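Local coordinates for protein putative enoyl-CoA hydratase/isomerase (Bordetella parapertussis, PDB 3ISA) that probably acts on acyl-CoA thioesters as a hydratase or isomerase of the crotonase superfamily, at residues 232-235 and 236-240; 220-223 and 224-228. All coordinates share one frame; numbering follows the deposited sequence. Where two conformers were deposited one is given.

Contact 1 of 2, residues 232-235 and 236-240; sequences GFKA and RIRDY
Gly232, at the N-cap position, accepts the first backbone bond of this helix, Arg236 N to Gly232 O (3.0 Å), and Phe233, Lys234 and Ala235 repeat the i to i+4 pattern with Ile237, Arg238 and Asp239. This is the N-terminal end of helix 233-241, the last helix of a crotonase-like chain, and it illustrates how the first turns of a helix can present different chemistry on different flanks. On the buried flank Phe233 holds CG anti to its own nitrogen (chi1 -176°), which sets the ring beside Ile237; CD1 of Ile237 comes down over one face in a CH-pi contact, 3.8 Å from the centroid and only 14° off the normal. Leu80 of helix 77-95 also touches Phe233, while Tyr72 and Phe138 pack on Ile237. The side chain of Arg236 bends at chi3 (-61°) and folds back past the helix start, laying a guanidinium face against Phe233 CA. There its nitrogens serve three carbonyls outside the helix: NH2 meets Gln230 O, NH1 Pro231 O and NE Phe138 O, linking the residues just before it, and the loop of Phe138, to the helix. Lys234 and Arg238 share another flank, both directed to Glu73, the lysine to its carbonyl and the arginine to its carboxylate by a salt bridge. Arg238 NH1 passes 3.6 Å from Ala235 CA.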
loop_
_atom_site.group_PDB
_atom_site.type_symbol
_atom_site.label_atom_id
_atom_site.label_comp_id
_atom_site.label_asym_id
_atom_site.label_seq_id
_atom_site.Cartn_x
_atom_site.Cartn_y
_atom_site.Cartn_z
ATOM N N GLY D 232 -17.903 27.090 -7.300
ATOM C CA GLY D 232 -19.166 26.949 -8.031
ATOM C C GLY D 232 -20.060 25.802 -7.579
ATOM O O GLY D 232 -21.004 25.452 -8.291
ATOM N N PHE D 233 -19.777 25.243 -6.397
ATOM C CA PHE D 233 -20.552 24.129 -5.785
ATOM C C PHE D 233 -22.040 24.440 -5.708
ATOM O O PHE D 233 -22.883 23.661 -6.182
ATOM C CB PHE D 233 -19.982 23.793 -4.379
ATOM C CG PHE D 233 -20.627 22.593 -3.687
ATOM C CD1 PHE D 233 -20.842 21.394 -4.360
ATOM C CD2 PHE D 233 -20.964 22.662 -2.335
ATOM C CE1 PHE D 233 -21.417 20.272 -3.702
ATOM C CE2 PHE D 233 -21.539 21.559 -1.667
ATOM C CZ PHE D 233 -21.763 20.365 -2.356
ATOM N N LYS D 234 -22.336 25.602 -5.143
ATOM C CA LYS D 234 -23.695 26.085 -4.958
ATOM C C LYS D 234 -24.452 26.232 -6.277
ATOM O O LYS D 234 -25.633 25.848 -6.369
ATOM C CB LYS D 234 -23.651 27.420 -4.230
ATOM C CG LYS D 234 -24.636 27.537 -3.121
ATOM C CD LYS D 234 -24.389 28.788 -2.323
ATOM C CE LYS D 234 -25.705 29.423 -1.979
ATOM N NZ LYS D 234 -25.534 30.580 -1.068
ATOM N N ALA D 235 -23.768 26.776 -7.286
ATOM C CA ALA D 235 -24.341 26.918 -8.627
ATOM C C ALA D 235 -24.632 25.562 -9.271
ATOM O O ALA D 235 -25.669 25.402 -9.928
ATOM C CB ALA D 235 -23.435 27.770 -9.528
ATOM N N ARG D 236 -23.743 24.581 -9.053
ATOM C CA ARG D 236 -23.934 23.212 -9.560
ATOM C C ARG D 236 -25.174 22.572 -8.929
ATOM O O ARG D 236 -25.978 21.906 -9.616
ATOM C CB ARG D 236 -22.694 22.335 -9.284
ATOM C CG ARG D 236 -21.453 22.673 -10.126
ATOM C CD ARG D 236 -20.351 21.614 -9.987
ATOM N NE ARG D 236 -19.825 21.444 -8.617
ATOM C CZ ARG D 236 -18.833 22.165 -8.079
ATOM N NH1 ARG D 236 -18.257 23.153 -8.758
ATOM N NH2 ARG D 236 -18.420 21.913 -6.835
ATOM N N ILE D 237 -25.327 22.778 -7.623
ATOM C CA ILE D 237 -26.528 22.336 -6.907
ATOM C C ILE D 237 -27.806 22.980 -7.502
ATOM O O ILE D 237 -28.781 22.277 -7.815
ATOM C CB ILE D 237 -26.393 22.612 -5.379
ATOM C CG1 ILE D 237 -25.276 21.738 -4.764
ATOM C CG2 ILE D 237 -27.712 22.368 -4.657
ATOM C CD1 ILE D 237 -24.912 22.086 -3.306
ATOM N N ARG D 238 -27.771 24.302 -7.668
ATOM C CA ARG D 238 -28.875 25.071 -8.260
ATOM C C ARG D 238 -29.292 24.517 -9.620
ATOM O O ARG D 238 -30.480 24.256 -9.848
ATOM C CB ARG D 238 -28.490 26.551 -8.354
ATOM C CG ARG D 238 -29.646 27.518 -8.675
ATOM C CD ARG D 238 -29.144 28.957 -8.722
ATOM N NE ARG D 238 -28.556 29.363 -7.446
ATOM C CZ ARG D 238 -27.287 29.733 -7.274
ATOM N NH1 ARG D 238 -26.447 29.778 -8.305
ATOM N NH2 ARG D 238 -26.862 30.077 -6.066
ATOM N N ASP D 239 -28.307 24.290 -10.494
ATOM C CA ASP D 239 -28.533 23.723 -11.824
ATOM C C ASP D 239 -29.193 22.352 -11.773
ATOM O O ASP D 239 -30.107 22.075 -12.554
ATOM C CB ASP D 239 -27.221 23.611 -12.607
ATOM C CG ASP D 239 -26.676 24.964 -13.047
ATOM O OD1 ASP D 239 -27.403 25.977 -12.946
ATOM O OD2 ASP D 239 -25.508 25.015 -13.498
ATOM N N TYR D 240 -28.723 21.508 -10.850
ATOM C CA TYR D 240 -29.264 20.163 -10.679
ATOM C C TYR D 240 -30.712 20.195 -10.152
ATOM O O TYR D 240 -31.569 19.447 -10.638
ATOM C CB TYR D 240 -28.365 19.308 -9.759
ATOM C CG TYR D 240 -29.090 18.094 -9.224
ATOM C CD1 TYR D 240 -29.381 17.003 -10.055
ATOM C CD2 TYR D 240 -29.529 18.053 -7.897
ATOM C CE1 TYR D 240 -30.089 15.901 -9.568
ATOM C CE2 TYR D 240 -30.222 16.959 -7.405
ATOM C CZ TYR D 240 -30.502 15.892 -8.242
ATOM O OH TYR D 240 -31.194 14.816 -7.734
#

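Contact 2 of 2, residues 220-223 and 224-228; sequences DLAA and LARSA
Helix 217-229 supplies this contact, about two and a half turns, largely buried, in which Ala222 and Arg226 meet along one flank and their side chains face a second subunit. Arg226 N bonds to Ala222 O at 2.9 Å with an N-H...O angle of 172°. Equivalent i to i+4 bonds run from Leu224 to Asp220, from Ala225 to Leu221 and, at 3.1 Å, from Ser227 N to Ala223 O. The methylene CG of Arg226 lies 3.4 Å from Ala222 O. The arginine is extended from CG to NE, and its far end carries NH1 alongside the Ala222 methyl, 3.6 Å from CB. The Ala222 methyl thus meets the guanidinium obliquely, and the polar partners of that group lie across the interface: NH1 forms a salt bridge with Asp218 of the second subunit, and NH2 a hydrogen bond with Gln92 of that subunit. Leu221 and Ala225 pack against the same neighbour, so this flank of a helix in the C-terminal part of the crotonase-like fold forms part of a subunit interface. Asp220, Leu224 and Ser227 have partners within their own chain. Asp220 is held by His216 and by a salt bridge to Arg145, and Leu224 packs on Leu140 and Leu142. Ser227 turns its hydroxyl back between its own nitrogen and carbonyl carbon (chi1 75°), where OG donates to Leu224 O at 2.8 Å. That carbonyl is gripped twice, since Ala228 N also bonds to it at 3.0 Å. The same OG is hydrogen-bonded to the backbone nitrogen of Val141, linking the helix to the loop that carries Leu140 and Leu142.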
loop_
_atom_site.group_PDB
_atom_site.type_symbol
_atom_site.label_atom_id
_atom_site.label_comp_id
_atom_site.label_asym_id
_atom_site.label_seq_id
_atom_site.Cartn_x
_atom_site.Cartn_y
_atom_site.Cartn_z
ATOM N N ASP D 220 -11.549 8.233 0.629
ATOM C CA ASP D 220 -12.957 8.648 0.582
ATOM C C ASP D 220 -13.217 10.095 1.053
ATOM O O ASP D 220 -13.923 10.863 0.386
ATOM C CB ASP D 220 -13.805 7.665 1.377
ATOM C CG ASP D 220 -13.920 6.330 0.675
ATOM O OD1 ASP D 220 -13.491 6.244 -0.500
ATOM O OD2 ASP D 220 -14.425 5.376 1.289
ATOM N N LEU D 221 -12.637 10.457 2.191
ATOM C CA LEU D 221 -12.795 11.805 2.704
ATOM C C LEU D 221 -12.105 12.837 1.797
ATOM O O LEU D 221 -12.681 13.902 1.537
ATOM C CB LEU D 221 -12.336 11.920 4.169
ATOM C CG LEU D 221 -12.663 13.297 4.775
ATOM C CD1 LEU D 221 -14.163 13.656 4.723
ATOM C CD2 LEU D 221 -12.160 13.394 6.197
ATOM N N ALA D 222 -10.896 12.520 1.302
ATOM C CA ALA D 222 -10.216 13.412 0.354
ATOM C C ALA D 222 -11.057 13.664 -0.902
ATOM O O ALA D 222 -11.255 14.821 -1.282
ATOM C CB ALA D 222 -8.839 12.881 -0.027
ATOM N N ALA D 223 -11.583 12.590 -1.492
ATOM C CA ALA D 223 -12.418 12.677 -2.702
ATOM C C ALA D 223 -13.675 13.520 -2.454
ATOM O O ALA D 223 -14.029 14.372 -3.290
ATOM C CB ALA D 223 -12.790 11.284 -3.218
ATOM N N LEU D 224 -14.327 13.304 -1.310
ATOM C CA LEU D 224 -15.491 14.120 -0.917
ATOM C C LEU D 224 -15.120 15.606 -0.805
ATOM O O LEU D 224 -15.783 16.476 -1.395
ATOM C CB LEU D 224 -16.131 13.604 0.390
ATOM C CG LEU D 224 -17.394 14.291 0.967
ATOM C CD1 LEU D 224 -17.078 15.567 1.808
ATOM C CD2 LEU D 224 -18.408 14.629 -0.141
ATOM N N ALA D 225 -14.070 15.883 -0.025
ATOM C CA ALA D 225 -13.622 17.236 0.256
ATOM C C ALA D 225 -13.320 17.990 -1.033
ATOM O O ALA D 225 -13.843 19.086 -1.223
ATOM C CB ALA D 225 -12.380 17.223 1.204
ATOM N N ARG D 226 -12.537 17.379 -1.924
ATOM C CA ARG D 226 -12.177 17.978 -3.213
ATOM C C ARG D 226 -13.418 18.297 -4.038
ATOM O O ARG D 226 -13.524 19.388 -4.575
ATOM C CB ARG D 226 -11.240 17.090 -4.029
ATOM C CG ARG D 226 -9.847 17.017 -3.459
ATOM C CD ARG D 226 -8.806 16.501 -4.435
ATOM N NE ARG D 226 -7.588 16.202 -3.694
ATOM C CZ ARG D 226 -7.284 15.008 -3.207
ATOM N NH1 ARG D 226 -8.107 13.970 -3.401
ATOM N NH2 ARG D 226 -6.162 14.857 -2.505
ATOM N N SER D 227 -14.349 17.342 -4.116
ATOM C CA SER D 227 -15.567 17.497 -4.935
ATOM C C SER D 227 -16.458 18.653 -4.470
ATOM O O SER D 227 -16.950 19.430 -5.291
ATOM C CB SER D 227 -16.350 16.175 -5.001
ATOM O OG SER D 227 -17.041 15.874 -3.804
ATOM N N ALA D 228 -16.660 18.768 -3.161
ATOM C CA ALA D 228 -17.533 19.796 -2.596
ATOM C C ALA D 228 -16.833 21.171 -2.450
ATOM O O ALA D 228 -17.498 22.191 -2.286
ATOM C CB ALA D 228 -18.092 19.325 -1.268
#

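Contact 2 comes first along the chain, on helix 217-229, and contact 1 follows on helix 233-241, the next and last helix; their centres are about 16 Å apart on the same side of the chain's centre. The end of one helix meets the start of the other: Arg236 NH2 packs 3.3 Å from Ser227 O, and Phe233 CG 3.5 Å from Ala228 O. Both helices also lean on helix 77-95, which touches Phe233 and Lys234 as well as Asp220, Leu221 and Ala228. Their surroundings differ, however. Contact 2 reaches a second subunit, whereas the segments of contact 1 touch no other protein chain, so this C-terminal helical pair combines oligomer contacts with packing inside one subunit.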